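Side-chain contacts in phist (PDB 4JLE), which probably serves as a protein-interaction module, binding the virulence factor PfEMP1 and travelling with it to knobs on the surface of infected red blood cells: residues N36-D39 with M40-F44; S50-E53 with K54-V58; K85-H88 with F89-G93; L96-E99 with K100-E104. One frame throughout, in Å; residues are numbered along the deposited sequence.

Interaction 1 of 4, residues N36-D39 with M40-F44; sequences NRND and MNIIF
Ile42 N donates to Asn38 O at 2.9 Å, a nearly straight bond (166°) in the first turn of helix 37-72, which opens with an Asn N-cap. The cap is Asn36: its OD1 accepts from Asp39 N at 3.1 Å and 175°, taking the place of the carbonyl that a preceding turn of helix would have supplied. Its backbone O meanwhile takes Met40 N, so Asn36 serves two first-turn amides through two different oxygens. Asn36 also pairs in an antiparallel ladder with a strand of the second subunit, so the sheet runs across the interface up to the start of the helix. Met40 folds back toward the cap: CG lies beside the backbone N (chi1 -67°), CG comes to 3.1 Å of Asn36 O, and a bend at the sulfur brings CE to 3.5 Å of the same oxygen. Arg37 and Asn41 run side by side, the arginine CG 3.9 Å from Asn41 ND2. The guanidinium lies well turned from the amide, and its NH1 makes a weak hydrogen bond to Leu108 O of the second subunit. On another side Ile42 packs on Glu23 and Ile24 of helix 21-28, while its CD1 sits 3.2 Å from Asn38 OD1.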
loop_
_atom_site.group_PDB
_atom_site.type_symbol
_atom_site.label_atom_id
_atom_site.label_comp_id
_atom_site.label_asym_id
_atom_site.label_seq_id
_atom_site.Cartn_x
_atom_site.Cartn_y
_atom_site.Cartn_z
ATOM N N ASN B 36 -22.423 18.500 -5.061
ATOM C CA ASN B 36 -21.334 18.916 -5.943
ATOM C C ASN B 36 -20.026 18.160 -5.598
ATOM O O ASN B 36 -19.964 17.440 -4.592
ATOM C CB ASN B 36 -21.131 20.458 -5.908
ATOM C CG ASN B 36 -20.795 21.033 -4.546
ATOM O OD1 ASN B 36 -19.795 20.671 -3.911
ATOM N ND2 ASN B 36 -21.619 21.956 -4.067
ATOM N N ARG B 37 -18.995 18.323 -6.470
ATOM C CA ARG B 37 -17.678 17.691 -6.380
ATOM C C ARG B 37 -16.935 18.084 -5.122
ATOM O O ARG B 37 -16.305 17.223 -4.533
ATOM C CB ARG B 37 -16.840 18.046 -7.597
ATOM C CG ARG B 37 -15.673 17.078 -7.795
ATOM C CD ARG B 37 -14.583 17.692 -8.652
ATOM N NE ARG B 37 -15.002 17.999 -10.030
ATOM C CZ ARG B 37 -14.513 17.421 -11.132
ATOM N NH1 ARG B 37 -13.590 16.468 -11.038
ATOM N NH2 ARG B 37 -14.959 17.778 -12.332
ATOM N N ASN B 38 -17.019 19.354 -4.676
ATOM C CA ASN B 38 -16.339 19.765 -3.452
ATOM C C ASN B 38 -16.797 18.927 -2.257
ATOM O O ASN B 38 -15.988 18.247 -1.619
ATOM C CB ASN B 38 -16.573 21.234 -3.166
ATOM C CG ASN B 38 -16.059 21.608 -1.785
ATOM O OD1 ASN B 38 -14.941 21.200 -1.384
ATOM N ND2 ASN B 38 -16.877 22.361 -1.020
ATOM N N ASP B 39 -18.107 18.947 -1.997
ATOM C CA ASP B 39 -18.732 18.205 -0.920
ATOM C C ASP B 39 -18.435 16.687 -1.013
ATOM O O ASP B 39 -18.165 16.055 0.015
ATOM C CB ASP B 39 -20.231 18.518 -0.932
ATOM C CG ASP B 39 -20.559 19.982 -0.610
ATOM O OD1 ASP B 39 -19.597 20.795 -0.439
ATOM O OD2 ASP B 39 -21.776 20.299 -0.427
ATOM N N MET B 40 -18.401 16.121 -2.235
ATOM C CA MET B 40 -18.092 14.696 -2.442
ATOM C C MET B 40 -16.652 14.405 -2.073
ATOM O O MET B 40 -16.375 13.385 -1.443
ATOM C CB MET B 40 -18.357 14.278 -3.901
ATOM C CG MET B 40 -19.869 14.307 -4.286
ATOM S SD MET B 40 -20.117 13.514 -5.907
ATOM C CE MET B 40 -20.158 14.968 -7.048
ATOM N N ASN B 41 -15.739 15.340 -2.413
ATOM C CA ASN B 41 -14.319 15.211 -2.127
ATOM C C ASN B 41 -14.067 15.327 -0.628
ATOM O O ASN B 41 -13.354 14.495 -0.076
ATOM C CB ASN B 41 -13.510 16.241 -2.932
ATOM C CG ASN B 41 -13.425 15.967 -4.429
ATOM O OD1 ASN B 41 -13.858 14.923 -4.934
ATOM N ND2 ASN B 41 -12.854 16.902 -5.170
ATOM N N ILE B 42 -14.715 16.297 0.040
ATOM C CA ILE B 42 -14.615 16.471 1.496
ATOM C C ILE B 42 -15.014 15.159 2.160
ATOM O O ILE B 42 -14.277 14.678 3.019
ATOM C CB ILE B 42 -15.501 17.686 1.989
ATOM C CG1 ILE B 42 -14.816 19.026 1.682
ATOM C CG2 ILE B 42 -15.900 17.561 3.506
ATOM C CD1 ILE B 42 -15.734 20.220 1.610
ATOM N N ILE B 43 -16.168 14.575 1.757
ATOM C CA ILE B 43 -16.688 13.354 2.378
ATOM C C ILE B 43 -15.728 12.173 2.125
ATOM O O ILE B 43 -15.464 11.411 3.051
ATOM C CB ILE B 43 -18.161 13.034 1.918
ATOM C CG1 ILE B 43 -19.164 14.078 2.464
ATOM C CG2 ILE B 43 -18.610 11.629 2.375
ATOM C CD1 ILE B 43 -20.529 14.098 1.734
ATOM N N PHE B 44 -15.194 12.042 0.900
ATOM C CA PHE B 44 -14.308 10.929 0.605
ATOM C C PHE B 44 -12.984 11.074 1.348
ATOM O O PHE B 44 -12.450 10.059 1.779
ATOM C CB PHE B 44 -14.102 10.733 -0.910
ATOM C CG PHE B 44 -15.240 9.988 -1.593
ATOM C CD1 PHE B 44 -15.693 8.763 -1.100
ATOM C CD2 PHE B 44 -15.823 10.486 -2.760
ATOM C CE1 PHE B 44 -16.740 8.074 -1.737
ATOM C CE2 PHE B 44 -16.843 9.784 -3.409
ATOM C CZ PHE B 44 -17.305 8.591 -2.884
#

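Interaction 2 of 4, residues S50-E53 with K54-V58; sequences SERE and KFKKV
Lys54 lies back along the preceding turn, its side chain directed toward Ser50 and Glu51. With chi1 at -79° its CG stands beside the backbone N, and the chain then runs extended until a bend at the last torsion. CB sits 3.5 Å from Ser50 O, the carbonyl that already accepts the Lys54 amide at 3.0 Å. CG is slightly nearer to that oxygen, at 3.4 Å, so CB and CG both pack against the oxygen that accepts the backbone bond. CD lies between two oxygens, 3.9 Å from Ser50 O and 4.0 Å from Glu51 OE1. CE then passes the serine hydroxyl, 3.7 Å from Ser50 OG, and NZ finishes with a weak hydrogen bond to Ser50 OG at 3.3 Å. The ammonium remains 4.2 Å from Glu51 OE1, too long for a salt bridge, although the opposite charges probably attract. That carboxylate is engaged elsewhere, in a salt bridge to Arg135 of the second subunit, and Lys54 itself packs on the same arginine. The lysine may therefore add to the positive field around Glu51 without being its main partner. Phe55 turns away from this polar edge. Its CG is anti to the backbone N (chi1 162°), and the ring packs against Met91 and Gln92 of helix 77-110 and Met138 of the second subunit. With polar side chains on one side and Phe55 buried on another, this is an amphipathic helix of a helical bundle, helix 37-72 of the PHIST domain.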
loop_
_atom_site.group_PDB
_atom_site.type_symbol
_atom_site.label_atom_id
_atom_site.label_comp_id
_atom_site.label_asym_id
_atom_site.label_seq_id
_atom_site.Cartn_x
_atom_site.Cartn_y
_atom_site.Cartn_z
ATOM N N SER B 50 -10.769 8.047 8.009
ATOM C CA SER B 50 -11.421 7.221 9.023
ATOM C C SER B 50 -11.078 5.724 8.840
ATOM O O SER B 50 -10.797 5.020 9.823
ATOM C CB SER B 50 -12.934 7.428 8.968
ATOM O OG SER B 50 -13.608 6.669 9.957
ATOM N N GLU B 51 -11.061 5.257 7.582
ATOM C CA GLU B 51 -10.770 3.868 7.252
ATOM C C GLU B 51 -9.303 3.562 7.475
ATOM O O GLU B 51 -9.003 2.471 7.919
ATOM C CB GLU B 51 -11.199 3.516 5.827
ATOM C CG GLU B 51 -12.691 3.725 5.547
ATOM C CD GLU B 51 -13.798 3.161 6.438
ATOM O OE1 GLU B 51 -13.495 2.507 7.460
ATOM O OE2 GLU B 51 -14.986 3.391 6.113
ATOM N N ARG B 52 -8.423 4.545 7.266
ATOM C CA ARG B 52 -6.982 4.481 7.473
ATOM C C ARG B 52 -6.702 4.312 8.971
ATOM O O ARG B 52 -5.908 3.463 9.344
ATOM C CB ARG B 52 -6.359 5.771 6.902
ATOM C CG ARG B 52 -4.867 5.999 7.066
ATOM C CD ARG B 52 -4.504 7.250 6.270
ATOM N NE ARG B 52 -3.155 7.761 6.537
ATOM C CZ ARG B 52 -2.603 8.794 5.900
ATOM N NH1 ARG B 52 -3.278 9.433 4.951
ATOM N NH2 ARG B 52 -1.379 9.198 6.211
ATOM N N GLU B 53 -7.411 5.066 9.826
ATOM C CA GLU B 53 -7.254 4.977 11.285
ATOM C C GLU B 53 -7.766 3.662 11.850
ATOM O O GLU B 53 -7.133 3.104 12.743
ATOM C CB GLU B 53 -8.001 6.112 11.992
ATOM C CG GLU B 53 -7.317 7.458 11.880
ATOM C CD GLU B 53 -8.226 8.646 12.120
ATOM O OE1 GLU B 53 -9.293 8.480 12.761
ATOM O OE2 GLU B 53 -7.870 9.750 11.648
ATOM N N LYS B 54 -8.945 3.217 11.401
ATOM C CA LYS B 54 -9.578 1.998 11.876
ATOM C C LYS B 54 -8.737 0.763 11.498
ATOM O O LYS B 54 -8.637 -0.171 12.297
ATOM C CB LYS B 54 -11.004 1.896 11.312
ATOM C CG LYS B 54 -12.035 2.761 12.036
ATOM C CD LYS B 54 -13.428 2.621 11.409
ATOM C CE LYS B 54 -14.415 3.656 11.901
ATOM N NZ LYS B 54 -15.409 3.998 10.843
ATOM N N PHE B 55 -8.115 0.789 10.298
ATOM C CA PHE B 55 -7.250 -0.274 9.794
ATOM C C PHE B 55 -6.064 -0.483 10.743
ATOM O O PHE B 55 -5.727 -1.630 11.052
ATOM C CB PHE B 55 -6.795 0.032 8.348
ATOM C CG PHE B 55 -5.586 -0.715 7.837
ATOM C CD1 PHE B 55 -5.692 -2.026 7.395
ATOM C CD2 PHE B 55 -4.346 -0.088 7.748
ATOM C CE1 PHE B 55 -4.565 -2.725 6.932
ATOM C CE2 PHE B 55 -3.220 -0.789 7.301
ATOM C CZ PHE B 55 -3.337 -2.105 6.897
ATOM N N LYS B 56 -5.435 0.630 11.185
ATOM C CA LYS B 56 -4.300 0.679 12.099
ATOM C C LYS B 56 -4.668 0.111 13.453
ATOM O O LYS B 56 -3.847 -0.587 14.044
ATOM C CB LYS B 56 -3.768 2.105 12.240
ATOM C CG LYS B 56 -2.526 2.328 11.382
ATOM C CD LYS B 56 -1.996 3.762 11.450
ATOM C CE LYS B 56 -2.329 4.584 10.223
ATOM N NZ LYS B 56 -1.416 4.318 9.068
ATOM N N LYS B 57 -5.905 0.364 13.928
ATOM C CA LYS B 57 -6.410 -0.204 15.173
ATOM C C LYS B 57 -6.547 -1.743 15.043
ATOM O O LYS B 57 -6.227 -2.444 16.002
ATOM C CB LYS B 57 -7.738 0.416 15.607
ATOM C CG LYS B 57 -7.612 1.809 16.211
ATOM C CD LYS B 57 -9.001 2.388 16.465
ATOM C CE LYS B 57 -9.023 3.853 16.821
ATOM N NZ LYS B 57 -9.762 4.629 15.790
ATOM N N VAL B 58 -6.976 -2.265 13.865
ATOM C CA VAL B 58 -7.072 -3.711 13.622
ATOM C C VAL B 58 -5.661 -4.326 13.691
ATOM O O VAL B 58 -5.488 -5.331 14.369
ATOM C CB VAL B 58 -7.784 -4.096 12.301
ATOM C CG1 VAL B 58 -7.783 -5.612 12.090
ATOM C CG2 VAL B 58 -9.207 -3.530 12.251
#

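Interaction 3 of 4, residues K85-H88 with F89-G93; sequences KFAH and FEMQG
His88 holds its CG anti to the backbone N (chi1 168°), which sends the imidazole outward from the helix, leaning toward the next turn, while Gln92 chi1 (-70°) puts CG over one face of that ring and a bend at chi2 turns the amide back toward the imidazole. The result is a CH-pi contact: Gln92 CG is 3.9 Å from the centroid of the His88 ring, displaced toward its rim. The amide is turned 42° from the ring plane, and Gln92 NE2 comes to 3.5 Å of His88 NE2. The other ring nitrogen, ND1, is hydrogen-bonded to Glu59 OE1 on helix 37-72, which ties the imidazole to the adjoining helix. Next to His88 in sequence, Phe89 reaches back toward the preceding turn, its CD2 3.1 Å from Lys85 O, the carbonyl that receives a weak bond from Phe89 N. The same CD2 lies 4.1 Å from Phe86 CD1. This aromatic pair belongs to the dimer interface: Phe86 also meets Phe89 of the second subunit edge-to-face and Lys85 of that subunit by cation-pi. Inward, Met91 bends so that CE lies 4.2 Å from Ala87 CB, and it packs on Glu59 and Ile62 of helix 37-72. For His88 the chemistry implies a fixed orientation, with Glu59 at one ring nitrogen and a methylene on one face; the nearby carboxylate could favour a protonated imidazole.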
loop_
_atom_site.group_PDB
_atom_site.type_symbol
_atom_site.label_atom_id
_atom_site.label_comp_id
_atom_site.label_asym_id
_atom_site.label_seq_id
_atom_site.Cartn_x
_atom_site.Cartn_y
_atom_site.Cartn_z
ATOM N N LYS B 85 6.713 -6.756 10.589
ATOM C CA LYS B 85 7.042 -5.860 9.484
ATOM C C LYS B 85 6.459 -6.433 8.173
ATOM O O LYS B 85 5.629 -5.770 7.578
ATOM C CB LYS B 85 8.566 -5.612 9.401
ATOM C CG LYS B 85 9.095 -4.750 10.575
ATOM C CD LYS B 85 10.628 -4.647 10.632
ATOM C CE LYS B 85 11.146 -4.057 11.928
ATOM N NZ LYS B 85 12.537 -4.497 12.231
ATOM N N PHE B 86 6.763 -7.688 7.808
ATOM C CA PHE B 86 6.252 -8.270 6.562
ATOM C C PHE B 86 4.722 -8.453 6.551
ATOM O O PHE B 86 4.116 -8.318 5.493
ATOM C CB PHE B 86 6.957 -9.589 6.228
ATOM C CG PHE B 86 8.444 -9.438 5.937
ATOM C CD1 PHE B 86 8.892 -8.633 4.891
ATOM C CD2 PHE B 86 9.389 -10.178 6.641
ATOM C CE1 PHE B 86 10.260 -8.516 4.608
ATOM C CE2 PHE B 86 10.759 -10.071 6.345
ATOM C CZ PHE B 86 11.182 -9.227 5.344
ATOM N N ALA B 87 4.101 -8.724 7.707
ATOM C CA ALA B 87 2.650 -8.863 7.797
ATOM C C ALA B 87 1.973 -7.514 7.532
ATOM O O ALA B 87 0.968 -7.468 6.826
ATOM C CB ALA B 87 2.267 -9.381 9.168
ATOM N N HIS B 88 2.561 -6.413 8.065
ATOM C CA HIS B 88 2.057 -5.051 7.892
ATOM C C HIS B 88 1.941 -4.705 6.397
ATOM O O HIS B 88 0.922 -4.153 5.962
ATOM C CB HIS B 88 2.943 -4.021 8.626
ATOM C CG HIS B 88 2.633 -2.597 8.242
ATOM N ND1 HIS B 88 1.421 -2.018 8.554
ATOM C CD2 HIS B 88 3.353 -1.721 7.501
ATOM C CE1 HIS B 88 1.452 -0.816 8.011
ATOM N NE2 HIS B 88 2.598 -0.593 7.378
ATOM N N PHE B 89 2.981 -5.066 5.632
ATOM C CA PHE B 89 3.120 -4.903 4.187
ATOM C C PHE B 89 2.079 -5.683 3.418
ATOM O O PHE B 89 1.532 -5.203 2.427
ATOM C CB PHE B 89 4.512 -5.392 3.756
ATOM C CG PHE B 89 5.688 -4.517 4.160
ATOM C CD1 PHE B 89 5.744 -3.172 3.779
ATOM C CD2 PHE B 89 6.788 -5.065 4.810
ATOM C CE1 PHE B 89 6.845 -2.384 4.106
ATOM C CE2 PHE B 89 7.890 -4.270 5.151
ATOM C CZ PHE B 89 7.929 -2.946 4.759
ATOM N N GLU B 90 1.842 -6.909 3.835
ATOM C CA GLU B 90 0.849 -7.793 3.198
ATOM C C GLU B 90 -0.583 -7.258 3.432
ATOM O O GLU B 90 -1.369 -7.220 2.487
ATOM C CB GLU B 90 0.987 -9.209 3.732
ATOM C CG GLU B 90 2.320 -9.847 3.374
ATOM C CD GLU B 90 2.371 -11.322 3.707
ATOM O OE1 GLU B 90 2.878 -11.676 4.796
ATOM O OE2 GLU B 90 1.830 -12.119 2.907
ATOM N N MET B 91 -0.871 -6.783 4.663
ATOM C CA MET B 91 -2.172 -6.193 5.037
ATOM C C MET B 91 -2.429 -4.890 4.270
ATOM O O MET B 91 -3.539 -4.714 3.753
ATOM C CB MET B 91 -2.279 -5.995 6.549
ATOM C CG MET B 91 -2.339 -7.315 7.279
ATOM S SD MET B 91 -2.653 -7.222 9.048
ATOM C CE MET B 91 -1.073 -6.813 9.695
ATOM N N GLN B 92 -1.378 -4.029 4.103
ATOM C CA GLN B 92 -1.447 -2.806 3.285
ATOM C C GLN B 92 -1.817 -3.171 1.855
ATOM O O GLN B 92 -2.709 -2.550 1.289
ATOM C CB GLN B 92 -0.127 -2.009 3.296
ATOM C CG GLN B 92 0.206 -1.333 4.643
ATOM C CD GLN B 92 -0.378 0.062 4.820
ATOM O OE1 GLN B 92 -1.601 0.261 4.792
ATOM N NE2 GLN B 92 0.485 1.060 5.062
ATOM N N GLY B 93 -1.194 -4.225 1.330
ATOM C CA GLY B 93 -1.438 -4.750 -0.009
ATOM C C GLY B 93 -2.889 -5.134 -0.259
ATOM O O GLY B 93 -3.461 -4.807 -1.304
#

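Interaction 4 of 4, residues L96-E99 with K100-E104; sequences LKQE and KFLLE
Gln98 and Leu102 make the tight side of this helical contact, one turn apart on helix 77-110. A bend at chi2 of Gln98 (69°) carries the amide forward until OE1 lies 3.4 Å from Leu102 CD1 and 3.5 Å from Leu102 CG. The same oxygen sits at the edge of the Phe101 ring, 3.9 Å from its CD2. OE1 thus lies against carbon atoms of Leu102 and Phe101, and, buried here, it has no hydrogen-bond partner in the model. A second close pair is Glu99 with Leu103, where OE2 stands 3.7 Å from Leu103 CD1; the backbone bond of the same pair is short, with Leu103 N donating to Glu99 O at 2.8 Å. The loose side belongs to Lys97, exposed and extended, whose part is confined to the backbone: its O takes Phe101 N at 3.1 Å. Phe101 too is largely at the surface. Glu99 has a long, weak ion pair with Lys100 of the second subunit but also faces Glu104 of that chain, a carboxylate close by. Much of the surrounding packing is with the second subunit: Leu96 meets its own counterpart, while Gln98 and Leu102 lie on Trp131 and Phe101 on Tyr126, both from helix 117-163 of that chain.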
loop_
_atom_site.group_PDB
_atom_site.type_symbol
_atom_site.label_atom_id
_atom_site.label_comp_id
_atom_site.label_asym_id
_atom_site.label_seq_id
_atom_site.Cartn_x
_atom_site.Cartn_y
_atom_site.Cartn_z
ATOM N N LEU B 96 -5.113 -1.925 -0.273
ATOM C CA LEU B 96 -5.008 -1.180 -1.536
ATOM C C LEU B 96 -5.895 -1.813 -2.561
ATOM O O LEU B 96 -6.611 -1.091 -3.257
ATOM C CB LEU B 96 -3.557 -1.072 -2.081
ATOM C CG LEU B 96 -3.407 -0.774 -3.622
ATOM C CD1 LEU B 96 -3.696 0.679 -3.932
ATOM C CD2 LEU B 96 -2.013 -1.108 -4.155
ATOM N N LYS B 97 -5.881 -3.147 -2.634
ATOM C CA LYS B 97 -6.691 -3.905 -3.578
ATOM C C LYS B 97 -8.224 -3.623 -3.330
ATOM O O LYS B 97 -8.994 -3.445 -4.289
ATOM C CB LYS B 97 -6.308 -5.408 -3.450
ATOM C CG LYS B 97 -7.259 -6.426 -4.083
ATOM C CD LYS B 97 -7.035 -7.822 -3.498
ATOM C CE LYS B 97 -8.143 -8.785 -3.849
ATOM N NZ LYS B 97 -8.011 -10.068 -3.108
ATOM N N GLN B 98 -8.627 -3.562 -2.042
ATOM C CA GLN B 98 -9.996 -3.289 -1.629
ATOM C C GLN B 98 -10.384 -1.844 -2.013
ATOM O O GLN B 98 -11.457 -1.623 -2.569
ATOM C CB GLN B 98 -10.146 -3.524 -0.109
ATOM C CG GLN B 98 -11.532 -3.151 0.464
ATOM C CD GLN B 98 -12.663 -4.063 0.029
ATOM O OE1 GLN B 98 -13.598 -3.660 -0.664
ATOM N NE2 GLN B 98 -12.618 -5.308 0.463
ATOM N N GLU B 99 -9.495 -0.878 -1.729
ATOM C CA GLU B 99 -9.730 0.509 -2.066
ATOM C C GLU B 99 -9.845 0.697 -3.581
ATOM O O GLU B 99 -10.719 1.422 -4.014
ATOM C CB GLU B 99 -8.653 1.399 -1.498
ATOM C CG GLU B 99 -9.079 2.853 -1.497
ATOM C CD GLU B 99 -7.961 3.851 -1.335
ATOM O OE1 GLU B 99 -6.936 3.507 -0.707
ATOM O OE2 GLU B 99 -8.138 5.002 -1.786
ATOM N N LYS B 100 -9.007 0.007 -4.372
ATOM C CA LYS B 100 -9.007 0.029 -5.835
ATOM C C LYS B 100 -10.371 -0.403 -6.376
ATOM O O LYS B 100 -10.950 0.304 -7.213
ATOM C CB LYS B 100 -7.876 -0.865 -6.402
ATOM C CG LYS B 100 -7.886 -0.981 -7.927
ATOM C CD LYS B 100 -6.718 -1.779 -8.464
ATOM C CE LYS B 100 -6.846 -1.902 -9.967
ATOM N NZ LYS B 100 -6.158 -3.102 -10.501
ATOM N N PHE B 101 -10.899 -1.529 -5.873
ATOM C CA PHE B 101 -12.218 -2.007 -6.273
ATOM C C PHE B 101 -13.339 -0.972 -5.918
ATOM O O PHE B 101 -14.248 -0.731 -6.725
ATOM C CB PHE B 101 -12.520 -3.365 -5.608
ATOM C CG PHE B 101 -13.992 -3.732 -5.557
ATOM C CD1 PHE B 101 -14.646 -4.228 -6.685
ATOM C CD2 PHE B 101 -14.725 -3.581 -4.383
ATOM C CE1 PHE B 101 -16.013 -4.554 -6.638
ATOM C CE2 PHE B 101 -16.087 -3.900 -4.342
ATOM C CZ PHE B 101 -16.723 -4.376 -5.470
ATOM N N LEU B 102 -13.269 -0.396 -4.696
ATOM C CA LEU B 102 -14.264 0.545 -4.204
ATOM C C LEU B 102 -14.166 1.887 -4.920
ATOM O O LEU B 102 -15.194 2.533 -5.083
ATOM C CB LEU B 102 -14.172 0.715 -2.684
ATOM C CG LEU B 102 -14.554 -0.524 -1.859
ATOM C CD1 LEU B 102 -14.183 -0.336 -0.408
ATOM C CD2 LEU B 102 -16.039 -0.889 -2.012
ATOM N N LEU B 103 -12.962 2.292 -5.381
ATOM C CA LEU B 103 -12.810 3.528 -6.144
ATOM C C LEU B 103 -13.430 3.334 -7.518
ATOM O O LEU B 103 -14.093 4.235 -8.003
ATOM C CB LEU B 103 -11.346 3.920 -6.293
ATOM C CG LEU B 103 -10.666 4.614 -5.127
ATOM C CD1 LEU B 103 -9.152 4.496 -5.272
ATOM C CD2 LEU B 103 -11.080 6.083 -5.019
ATOM N N GLU B 104 -13.239 2.136 -8.123
ATOM C CA GLU B 104 -13.799 1.767 -9.423
ATOM C C GLU B 104 -15.302 1.675 -9.310
ATOM O O GLU B 104 -16.004 2.176 -10.186
ATOM C CB GLU B 104 -13.204 0.433 -9.927
ATOM C CG GLU B 104 -11.793 0.556 -10.477
ATOM C CD GLU B 104 -11.011 -0.731 -10.722
ATOM O OE1 GLU B 104 -11.624 -1.824 -10.790
ATOM O OE2 GLU B 104 -9.772 -0.638 -10.869
#

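How the interactions relate
All four are one-turn contacts, interactions 1 and 2 on helix 37-72 and interactions 3 and 4 on helix 77-110, the next helix in the chain. Among the four, interactions 2 and 3 are the pair that touch between the two helices, their centres 14 Å apart: Phe55 CE2 is 3.2 Å from Gln92 OE1 and Phe55 CE1 is 3.9 Å from Met91 O. Interaction 1, at the capped start of its helix, has its centre 30 Å from that of interaction 3 but 18 Å from that of interaction 4, consistent with helices running in opposite directions. Each of the four also meets the second subunit, so dimer contacts are spread along both helices.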